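Local coordinates for Lmo0325 protein (Listeria monocytogenes EGD-e, PDB 4RYK), which is a putative Rgg-like transcriptional regulator that probably binds DNA through a helix-turn-helix region, at residues Ser113-Arg116 and Lys117-His121; Gln125-Asn128 and His129-Thr133; Leu225-Glu228 and Lys229-Glu232; Val291-Lys294 and Gln295-Lys299. One frame throughout, in Å; residues are numbered along the deposited sequence.

Interaction 1. Residues Ser113-Arg116 and Lys117-His121; sequences SEVR and KAILH
Val-115 and Ile-119, one turn apart on helix 113-132, meet on its inner side, where CG1 of Val-115 lies 4.2 Å from CD1 of Ile-119. Both branch at CB, which keeps their bulk close to the backbone, and both rest on Ile-166 of helix 161-170. Ala-118 is small enough for a place where Tyr-145 and Ile-148 of helix 143-153 come up against it. Regular helical bonds run through this packed part; the one from Lys-117 N to Ser-113 O is 2.8 Å long and nearly straight, with 167° at the hydrogen.

The polar edge is looser. Lys-117 is buried along its carbons, and its CG passes 3.2 Å from Ser-113 O. Because CG stands beside the backbone N (chi1 -69°), the chain runs back toward the start of the helix, and a bend at chi3 brings the ammonium near two oxygens. NZ makes a weak hydrogen bond to OG of Ser-113 at 3.5 Å, and OG itself is held more firmly by the backbone oxygen of Thr-110. On the exposed side, the salt bridge from Lys-117 NZ to Glu-114 OE1 is long, 3.8 Å, and the lysine CE is closer to OE1, at 3.5 Å. Arg-116 extends away to salt bridges with Asp-80 and Glu-162.

Apolar fit and backbone bonds therefore give this turn its shape, whereas the lysine charge is shared loosely between a hydroxyl and a carboxylate, which would probably favour the charged form slightly and steer the ammonium rather than fix it.

Interaction 2. Residues Gln125-Asn128 and His129-Thr133; sequences QTIN and HYLRT
Asn-128 meets both Leu-131 and Arg-132 across one turn at the outer end of helix 113-132. Its polar contacts are loose. The amide oxygen OD1 lies 3.6 Å from NH1 of Arg-132, near the guanidinium plane at its edge, a polar approach too long to count as a hydrogen bond; the two side chains point the same way with their planes almost perpendicular, 87° apart. A bend at chi2 (67°) turns the arginine back along the helix, which also sets its CD 3.5 Å from the backbone O of Asn-128. The methyl CD1 of Leu-131 stands beside OD1 of Asn-128, at 3.5 Å.

Apolar contact is slight. CG2 of Ile-127 touches CG of Leu-131 at 4.3 Å. Ile-127 is the buried member and suits its place, packing on Val-95 and Met-98 of helix 95-108, while Leu-131 is largely exposed.

Backbone hydrogen bonds carry most of the order. That from Leu-131 N to Ile-127 O is 3.0 Å long, but the next, from Arg-132 N to Asn-128 O, is weak at 3.3 Å. The same Arg-132 N also bonds to His-129 O, only three residues back. Thr-133 OG1 gives its hydrogen to His-129 O as well, at 3.0 Å and from the opposite face of that carbonyl.

Tightening from four-residue to three-residue bonds, with a hydroxyl satisfying a carbonyl of the last turn, is characteristic of a helix C-terminus, here in an all-helical, TPR-related regulator domain.

Interaction 3. Residues Leu225-Glu228 and Lys229-Glu232; sequences LVLE and KLKE
Lys-231 lies over the carbonyl groups of Leu-227 and Glu-228, one turn back on helix 220-235. Its CB sits 3.5 Å from Glu-228 O and almost as near to the oxygen of Leu-227. CG leans over the latter, at 3.4 Å from Leu-227 O, and meets the methyl CD1 of Leu-227 at 4.3 Å. A turn at chi2 (-81°) then carries CD away from Leu-227 O, while CE still passes 4.5 Å from CD1 of Leu-227. The extended end packs on Ala-249 of helix 243-259 and on His-281 of the second subunit, and NZ ends in a weak hydrogen bond to OD1 of Asn-250. A lysine suits this border: its carbons join the apolar surface and its charge reaches past it.

CD1 of Leu-227 also touches CD2 of Leu-230 at 4.3 Å, and these buried leucines face helix 243-259, Leu-227 on Ile-256 and Leu-230 on Ala-249. The bond from Lys-231 N to Leu-227 O is short and straight, 2.8 Å with 169° at the hydrogen. Lys-229 N divides weakly between Leu-225 O and Val-226 O.

On the outward side Glu-228 and Lys-229 carry opposite charges without touching, OE2 and NZ being 5.3 Å apart. Glu-232 is held elsewhere, by Tyr-190. The turn is amphipathic: leucine packing and backbone bonds define it, while its charged ends look to neighbouring helices or contribute only a diffuse, probably mild, attraction.

Interaction 4. Residues Val291-Lys294 and Gln295-Lys299; sequences VVLK and QFLEK
Leu-293 touches both Phe-296 and Leu-297, forming an apolar cluster on one side of helix 283-300. One methyl does the work: CD1 of Leu-293 lies 4.2 Å from CG of Leu-297 and 4.5 Å from CD1 of Phe-296. The two leucines cross obliquely, whereas the phenyl ring turns its edge toward the backbone O of Leu-293, which sits near the ring plane.

Torsions put these groups in place. In Leu-293, CG stands opposite the backbone N (chi1 173°), and chi2 then directs CD1 forward to the next turn. Leu-297 has its CG beside its own N instead, which brings that carbon to 3.2 Å from Leu-293 O. Phe-296 lays its CB 3.2 Å from Val-292 O before its ring leads away from residues 291-294.

The next layer is the backbone, whose bonds fix where each CB begins; Leu-297 N to Leu-293 O measures 2.9 Å, and Gln-295 N to Val-291 O is similar. On the outer side, Gln-295 folds at chi2, and its CG lies 3.3 Å from Val-291 O and close to CG1 of Val-291. Here a long polar residue is apt, since its carbons can rest on the helix while its amide turns away from the apolar cluster.

Beyond the helix itself, Leu-293 is wedged between Met-258 and Tyr-251 of helix 243-259 and Ile-274 of helix 263-279. Phe-296 continues onto Met-258, and Leu-297 onto Tyr-267, so that this C-terminal helix packs against the two preceding helices, with Ile-302 touching the cluster from beyond it.

Overall arrangement
All four are local contacts between successive turns of one helix, in a strand-free chain, and they follow one another in sequence. Interactions 1 and 2 share helix 113-132, their centres 18 Å apart: the first is buried near the start of the helix, the second lies at the surface near its end. Interaction 3, on helix 220-235, and interaction 4, on helix 283-300, have centres 22 Å apart, and both pack on helix 243-259. Centres of interactions 1 and 4 are 34 Å apart. The contacts belong to the helical part of an Rgg-type regulator, which follows the probable DNA-binding part in the chain; interactions 1 and 3 also touch the second subunit.

Interaction 1. Residues Ser113-Arg116 and Lys117-His121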
loop_
_atom_site.group_PDB
_atom_site.type_symbol
_atom_site.label_atom_id
_atom_site.label_comp_id
_atom_site.label_asym_id
_atom_site.label_seq_id
_atom_site.Cartn_x
_atom_site.Cartn_y
_atom_site.Cartn_z
ATOM N N SER A 113 -13.589 22.379 6.709
ATOM C CA SER A 113 -12.203 22.379 7.092
ATOM C C SER A 113 -12.121 22.772 8.583
ATOM O O SER A 113 -11.025 22.762 9.163
ATOM C CB SER A 113 -11.406 23.295 6.165
ATOM O OG SER A 113 -11.969 24.592 6.087
ATOM N N GLU A 114 -13.284 23.057 9.216
ATOM C CA GLU A 114 -13.343 23.402 10.650
ATOM C C GLU A 114 -12.650 22.374 11.531
ATOM O O GLU A 114 -11.884 22.727 12.450
ATOM C CB GLU A 114 -14.778 23.579 11.163
ATOM C CG GLU A 114 -15.441 24.927 10.913
ATOM C CD GLU A 114 -14.619 26.124 11.370
ATOM O OE1 GLU A 114 -14.245 26.933 10.483
ATOM O OE2 GLU A 114 -14.349 26.259 12.598
ATOM N N VAL A 115 -12.879 21.102 11.265
ATOM C CA VAL A 115 -12.283 20.064 12.121
ATOM C C VAL A 115 -10.802 20.000 11.903
ATOM O O VAL A 115 -10.053 19.912 12.844
ATOM C CB VAL A 115 -12.872 18.693 11.869
ATOM C CG1 VAL A 115 -12.302 17.674 12.830
ATOM C CG2 VAL A 115 -14.315 18.790 12.123
ATOM N N ARG A 116 -10.365 20.077 10.658
ATOM C CA ARG A 116 -8.923 20.049 10.395
ATOM C C ARG A 116 -8.257 21.242 10.997
ATOM O O ARG A 116 -7.173 21.126 11.594
ATOM C CB ARG A 116 -8.653 19.953 8.906
ATOM C CG ARG A 116 -8.965 18.564 8.380
ATOM C CD ARG A 116 -8.677 18.461 6.896
ATOM N NE ARG A 116 -8.842 17.114 6.323
ATOM C CZ ARG A 116 -8.436 16.818 5.091
ATOM N NH1 ARG A 116 -7.865 17.758 4.342
ATOM N NH2 ARG A 116 -8.617 15.608 4.585
ATOM N N LYS A 117 -8.890 22.393 10.878
ATOM C CA LYS A 117 -8.343 23.609 11.524
ATOM C C LYS A 117 -8.289 23.484 13.020
ATOM O O LYS A 117 -7.314 23.898 13.638
ATOM C CB LYS A 117 -9.141 24.833 11.153
ATOM C CG LYS A 117 -8.949 25.180 9.693
ATOM C CD LYS A 117 -9.519 26.538 9.337
ATOM C CE LYS A 117 -11.021 26.530 9.218
ATOM N NZ LYS A 117 -11.409 27.392 8.057
ATOM N N ALA A 118 -9.314 22.872 13.607
ATOM C CA ALA A 118 -9.315 22.698 15.065
ATOM C C ALA A 118 -8.156 21.803 15.478
ATOM O O ALA A 118 -7.486 22.024 16.482
ATOM C CB ALA A 118 -10.659 22.146 15.541
ATOM N N ILE A 119 -7.873 20.788 14.677
ATOM C CA ILE A 119 -6.771 19.882 15.014
ATOM C C ILE A 119 -5.443 20.628 15.030
ATOM O O ILE A 119 -4.637 20.528 15.967
ATOM C CB ILE A 119 -6.760 18.656 14.069
ATOM C CG1 ILE A 119 -7.837 17.664 14.546
ATOM C CG2 ILE A 119 -5.418 17.946 14.075
ATOM C CD1 ILE A 119 -8.221 16.690 13.485
ATOM N N LEU A 120 -5.234 21.406 14.000
ATOM C CA LEU A 120 -4.051 22.185 13.897
ATOM C C LEU A 120 -3.930 23.192 15.050
ATOM O O LEU A 120 -2.865 23.349 15.626
ATOM C CB LEU A 120 -4.080 22.925 12.571
ATOM C CG LEU A 120 -3.450 22.294 11.341
ATOM C CD1 LEU A 120 -3.793 23.145 10.132
ATOM C CD2 LEU A 120 -1.941 22.223 11.468
ATOM N N HIS A 121 -5.008 23.924 15.341
ATOM C CA HIS A 121 -4.971 24.872 16.432
ATOM C C HIS A 121 -4.590 24.188 17.706
ATOM O O HIS A 121 -3.738 24.692 18.422
ATOM C CB HIS A 121 -6.326 25.505 16.662
ATOM C CG HIS A 121 -6.561 26.719 15.836
ATOM N ND1 HIS A 121 -7.465 26.747 14.793
ATOM C CD2 HIS A 121 -6.024 27.959 15.913
ATOM C CE1 HIS A 121 -7.481 27.956 14.259
ATOM N NE2 HIS A 121 -6.616 28.707 14.922
#

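Interaction 2. Residues Gln125-Asn128 and His129-Thr133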
loop_
_atom_site.group_PDB
_atom_site.type_symbol
_atom_site.label_atom_id
_atom_site.label_comp_id
_atom_site.label_asym_id
_atom_site.label_seq_id
_atom_site.Cartn_x
_atom_site.Cartn_y
_atom_site.Cartn_z
ATOM N N GLN A 125 -1.325 25.088 20.071
ATOM C CA GLN A 125 -1.383 25.449 21.504
ATOM C C GLN A 125 -0.600 24.426 22.362
ATOM O O GLN A 125 0.183 24.816 23.235
ATOM C CB GLN A 125 -2.811 25.547 22.047
ATOM C CG GLN A 125 -3.761 26.485 21.317
ATOM C CD GLN A 125 -5.230 26.211 21.669
ATOM O OE1 GLN A 125 -5.634 25.072 21.948
ATOM N NE2 GLN A 125 -6.037 27.255 21.647
ATOM N N THR A 126 -0.758 23.130 22.106
ATOM C CA THR A 126 -0.012 22.132 22.870
ATOM C C THR A 126 1.508 22.271 22.746
ATOM O O THR A 126 2.207 22.252 23.766
ATOM C CB THR A 126 -0.403 20.716 22.472
ATOM O OG1 THR A 126 -1.810 20.618 22.634
ATOM C CG2 THR A 126 0.266 19.688 23.362
ATOM N N ILE A 127 2.008 22.415 21.520
ATOM C CA ILE A 127 3.451 22.528 21.301
ATOM C C ILE A 127 4.020 23.802 21.946
ATOM O O ILE A 127 5.008 23.747 22.646
ATOM C CB ILE A 127 3.795 22.518 19.801
ATOM C CG1 ILE A 127 3.473 21.138 19.213
ATOM C CG2 ILE A 127 5.267 22.882 19.585
ATOM C CD1 ILE A 127 3.539 21.071 17.704
ATOM N N ASN A 128 3.396 24.950 21.712
ATOM C CA ASN A 128 3.864 26.190 22.337
ATOM C C ASN A 128 3.868 26.214 23.890
ATOM O O ASN A 128 4.826 26.711 24.463
ATOM C CB ASN A 128 3.102 27.393 21.762
ATOM C CG ASN A 128 3.714 27.919 20.469
ATOM O OD1 ASN A 128 4.869 27.642 20.130
ATOM N ND2 ASN A 128 2.948 28.724 19.765
ATOM N N HIS A 129 2.825 25.695 24.559
ATOM C CA HIS A 129 2.832 25.448 26.033
ATOM C C HIS A 129 4.031 24.588 26.426
ATOM O O HIS A 129 4.764 24.957 27.345
ATOM C CB HIS A 129 1.520 24.776 26.533
ATOM C CG HIS A 129 1.495 24.421 28.010
ATOM N ND1 HIS A 129 1.685 25.350 29.018
ATOM C CD2 HIS A 129 1.233 23.245 28.642
ATOM C CE1 HIS A 129 1.579 24.757 30.199
ATOM N NE2 HIS A 129 1.301 23.480 29.998
ATOM N N TYR A 130 4.237 23.459 25.742
ATOM C CA TYR A 130 5.400 22.587 26.018
ATOM C C TYR A 130 6.735 23.324 25.896
ATOM O O TYR A 130 7.621 23.085 26.713
ATOM C CB TYR A 130 5.419 21.361 25.106
ATOM C CG TYR A 130 6.711 20.567 25.144
ATOM C CD1 TYR A 130 7.747 20.825 24.227
ATOM C CD2 TYR A 130 6.907 19.569 26.092
ATOM C CE1 TYR A 130 8.945 20.099 24.258
ATOM C CE2 TYR A 130 8.097 18.835 26.126
ATOM C CZ TYR A 130 9.121 19.094 25.208
ATOM O OH TYR A 130 10.301 18.354 25.254
ATOM N N LEU A 131 6.863 24.211 24.898
ATOM C CA LEU A 131 8.039 25.113 24.760
ATOM C C LEU A 131 8.275 26.088 25.933
ATOM O O LEU A 131 9.379 26.537 26.130
ATOM C CB LEU A 131 7.938 25.934 23.481
ATOM C CG LEU A 131 7.916 25.119 22.197
ATOM C CD1 LEU A 131 7.923 26.071 21.001
ATOM C CD2 LEU A 131 9.083 24.138 22.169
ATOM N N ARG A 132 7.239 26.423 26.694
ATOM C CA ARG A 132 7.362 27.292 27.877
ATOM C C ARG A 132 7.371 26.550 29.231
ATOM O O ARG A 132 7.784 27.133 30.224
ATOM C CB ARG A 132 6.244 28.357 27.890
ATOM C CG ARG A 132 6.601 29.633 27.125
ATOM C CD ARG A 132 6.727 29.368 25.626
ATOM N NE ARG A 132 6.978 30.567 24.811
ATOM C CZ ARG A 132 6.730 30.671 23.497
ATOM N NH1 ARG A 132 6.197 29.656 22.795
ATOM N NH2 ARG A 132 7.012 31.815 22.883
ATOM N N THR A 133 6.896 25.301 29.277
ATOM C CA THR A 133 6.753 24.536 30.530
ATOM C C THR A 133 7.332 23.141 30.270
ATOM O O THR A 133 7.877 22.895 29.195
ATOM C CB THR A 133 5.258 24.463 31.029
ATOM O OG1 THR A 133 4.411 23.788 30.077
ATOM C CG2 THR A 133 4.681 25.852 31.288
#

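Interaction 3. Residues Leu225-Glu228 and Lys229-Glu232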
loop_
_atom_site.group_PDB
_atom_site.type_symbol
_atom_site.label_atom_id
_atom_site.label_comp_id
_atom_site.label_asym_id
_atom_site.label_seq_id
_atom_site.Cartn_x
_atom_site.Cartn_y
_atom_site.Cartn_z
ATOM N N LEU A 225 -7.989 -6.462 24.575
ATOM C CA LEU A 225 -8.946 -6.397 23.465
ATOM C C LEU A 225 -8.358 -5.727 22.256
ATOM O O LEU A 225 -8.483 -6.215 21.119
ATOM C CB LEU A 225 -10.233 -5.681 23.881
ATOM C CG LEU A 225 -11.019 -6.492 24.914
ATOM C CD1 LEU A 225 -12.189 -5.706 25.473
ATOM C CD2 LEU A 225 -11.464 -7.845 24.359
ATOM N N VAL A 226 -7.725 -4.581 22.487
ATOM C CA VAL A 226 -7.175 -3.812 21.392
ATOM C C VAL A 226 -5.976 -4.530 20.736
ATOM O O VAL A 226 -5.846 -4.530 19.519
ATOM C CB VAL A 226 -6.790 -2.402 21.840
ATOM C CG1 VAL A 226 -6.214 -1.635 20.675
ATOM C CG2 VAL A 226 -8.014 -1.654 22.351
ATOM N N LEU A 227 -5.124 -5.151 21.549
ATOM C CA LEU A 227 -4.032 -5.948 21.024
ATOM C C LEU A 227 -4.538 -7.030 20.083
ATOM O O LEU A 227 -3.950 -7.255 19.012
ATOM C CB LEU A 227 -3.203 -6.589 22.149
ATOM C CG LEU A 227 -2.108 -7.577 21.718
ATOM C CD1 LEU A 227 -1.071 -6.936 20.813
ATOM C CD2 LEU A 227 -1.376 -8.143 22.904
ATOM N N GLU A 228 -5.617 -7.707 20.459
ATOM C CA GLU A 228 -6.168 -8.764 19.598
ATOM C C GLU A 228 -6.535 -8.185 18.212
ATOM O O GLU A 228 -6.372 -8.845 17.165
ATOM C CB GLU A 228 -7.337 -9.426 20.327
ATOM C CG GLU A 228 -8.213 -10.380 19.530
ATOM C CD GLU A 228 -9.630 -10.597 20.156
ATOM O OE1 GLU A 228 -9.821 -10.434 21.409
ATOM O OE2 GLU A 228 -10.568 -10.931 19.366
ATOM N N LYS A 229 -6.992 -6.938 18.181
ATOM C CA LYS A 229 -7.310 -6.295 16.913
ATOM C C LYS A 229 -6.072 -5.953 16.133
ATOM O O LYS A 229 -6.071 -6.029 14.920
ATOM C CB LYS A 229 -8.056 -4.988 17.104
ATOM C CG LYS A 229 -9.437 -5.138 17.709
ATOM C CD LYS A 229 -10.449 -5.736 16.750
ATOM C CE LYS A 229 -11.422 -6.540 17.604
ATOM N NZ LYS A 229 -12.648 -6.779 16.884
ATOM N N LEU A 230 -5.046 -5.496 16.832
ATOM C CA LEU A 230 -3.774 -5.201 16.187
ATOM C C LEU A 230 -3.213 -6.511 15.565
ATOM O O LEU A 230 -2.739 -6.505 14.445
ATOM C CB LEU A 230 -2.802 -4.628 17.196
ATOM C CG LEU A 230 -1.368 -4.528 16.688
ATOM C CD1 LEU A 230 -1.298 -3.596 15.516
ATOM C CD2 LEU A 230 -0.466 -3.999 17.773
ATOM N N LYS A 231 -3.275 -7.606 16.306
ATOM C CA LYS A 231 -2.857 -8.919 15.804
ATOM C C LYS A 231 -3.643 -9.287 14.556
ATOM O O LYS A 231 -3.056 -9.589 13.506
ATOM C CB LYS A 231 -3.067 -10.020 16.823
ATOM C CG LYS A 231 -2.128 -9.992 18.009
ATOM C CD LYS A 231 -0.789 -10.609 17.664
ATOM C CE LYS A 231 0.136 -10.789 18.875
ATOM N NZ LYS A 231 1.333 -11.597 18.468
ATOM N N GLU A 232 -4.967 -9.223 14.653
ATOM C CA GLU A 232 -5.803 -9.564 13.518
ATOM C C GLU A 232 -5.539 -8.680 12.311
ATOM O O GLU A 232 -5.382 -9.155 11.162
ATOM C CB GLU A 232 -7.257 -9.460 13.915
ATOM C CG GLU A 232 -8.219 -9.888 12.834
ATOM C CD GLU A 232 -9.667 -9.601 13.232
ATOM O OE1 GLU A 232 -10.142 -8.465 13.120
ATOM O OE2 GLU A 232 -10.316 -10.528 13.681
#

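Interaction 4. Residues Val291-Lys294 and Gln295-Lys299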
loop_
_atom_site.group_PDB
_atom_site.type_symbol
_atom_site.label_atom_id
_atom_site.label_comp_id
_atom_site.label_asym_id
_atom_site.label_seq_id
_atom_site.Cartn_x
_atom_site.Cartn_y
_atom_site.Cartn_z
ATOM N N VAL A 291 13.414 2.502 25.141
ATOM C CA VAL A 291 13.022 3.490 26.125
ATOM C C VAL A 291 11.656 3.130 26.694
ATOM O O VAL A 291 11.456 3.126 27.899
ATOM C CB VAL A 291 12.958 4.880 25.493
ATOM C CG1 VAL A 291 12.366 5.914 26.484
ATOM C CG2 VAL A 291 14.356 5.253 25.056
ATOM N N VAL A 292 10.715 2.813 25.824
ATOM C CA VAL A 292 9.427 2.404 26.312
ATOM C C VAL A 292 9.573 1.259 27.290
ATOM O O VAL A 292 8.911 1.211 28.339
ATOM C CB VAL A 292 8.517 1.972 25.172
ATOM C CG1 VAL A 292 7.176 1.528 25.712
ATOM C CG2 VAL A 292 8.335 3.108 24.166
ATOM N N LEU A 293 10.455 0.330 26.956
ATOM C CA LEU A 293 10.548 -0.895 27.735
ATOM C C LEU A 293 11.128 -0.593 29.106
ATOM O O LEU A 293 10.655 -1.124 30.128
ATOM C CB LEU A 293 11.414 -1.930 27.031
ATOM C CG LEU A 293 11.734 -3.192 27.821
ATOM C CD1 LEU A 293 10.428 -3.815 28.280
ATOM C CD2 LEU A 293 12.517 -4.200 27.004
ATOM N N LYS A 294 12.181 0.209 29.125
ATOM C CA LYS A 294 12.799 0.567 30.389
ATOM C C LYS A 294 11.862 1.303 31.329
ATOM O O LYS A 294 11.881 1.058 32.526
ATOM C CB LYS A 294 13.997 1.447 30.152
ATOM C CG LYS A 294 15.179 0.661 29.681
ATOM C CD LYS A 294 16.189 1.584 29.068
ATOM C CE LYS A 294 17.347 0.791 28.516
ATOM N NZ LYS A 294 18.524 1.685 28.469
ATOM N N GLN A 295 11.082 2.225 30.786
ATOM C CA GLN A 295 10.174 3.034 31.593
ATOM C C GLN A 295 9.077 2.130 32.106
ATOM O O GLN A 295 8.642 2.216 33.244
ATOM C CB GLN A 295 9.603 4.185 30.746
ATOM C CG GLN A 295 10.665 5.220 30.351
ATOM C CD GLN A 295 11.102 6.093 31.535
ATOM O OE1 GLN A 295 10.266 6.722 32.192
ATOM N NE2 GLN A 295 12.417 6.150 31.806
ATOM N N PHE A 296 8.662 1.201 31.271
ATOM C CA PHE A 296 7.631 0.268 31.670
ATOM C C PHE A 296 8.124 -0.597 32.842
ATOM O O PHE A 296 7.409 -0.783 33.830
ATOM C CB PHE A 296 7.241 -0.567 30.470
ATOM C CG PHE A 296 6.433 -1.756 30.802
ATOM C CD1 PHE A 296 7.044 -2.956 31.068
ATOM C CD2 PHE A 296 5.048 -1.681 30.832
ATOM C CE1 PHE A 296 6.284 -4.070 31.364
ATOM C CE2 PHE A 296 4.282 -2.802 31.096
ATOM C CZ PHE A 296 4.902 -4.002 31.372
ATOM N N LEU A 297 9.347 -1.108 32.747
ATOM C CA LEU A 297 9.891 -1.945 33.806
ATOM C C LEU A 297 9.941 -1.165 35.114
ATOM O O LEU A 297 9.629 -1.687 36.170
ATOM C CB LEU A 297 11.299 -2.394 33.459
ATOM C CG LEU A 297 11.469 -3.374 32.308
ATOM C CD1 LEU A 297 12.950 -3.720 32.116
ATOM C CD2 LEU A 297 10.618 -4.616 32.530
ATOM N N GLU A 298 10.337 0.094 35.029
ATOM C CA GLU A 298 10.293 0.973 36.165
ATOM C C GLU A 298 8.899 1.286 36.725
ATOM O O GLU A 298 8.651 1.064 37.903
ATOM C CB GLU A 298 10.977 2.269 35.809
ATOM C CG GLU A 298 12.348 2.376 36.422
ATOM C CD GLU A 298 12.644 3.802 36.727
ATOM O OE1 GLU A 298 12.379 4.611 35.811
ATOM O OE2 GLU A 298 13.087 4.102 37.847
ATOM N N LYS A 299 8.007 1.830 35.909
ATOM C CA LYS A 299 6.672 2.117 36.387
ATOM C C LYS A 299 6.131 0.843 37.014
ATOM O O LYS A 299 5.784 0.818 38.175
ATOM C CB LYS A 299 5.769 2.552 35.239
ATOM C CG LYS A 299 4.318 2.752 35.640
ATOM C CD LYS A 299 3.511 3.388 34.515
ATOM C CE LYS A 299 2.010 3.332 34.765
ATOM N NZ LYS A 299 1.638 3.506 36.201
#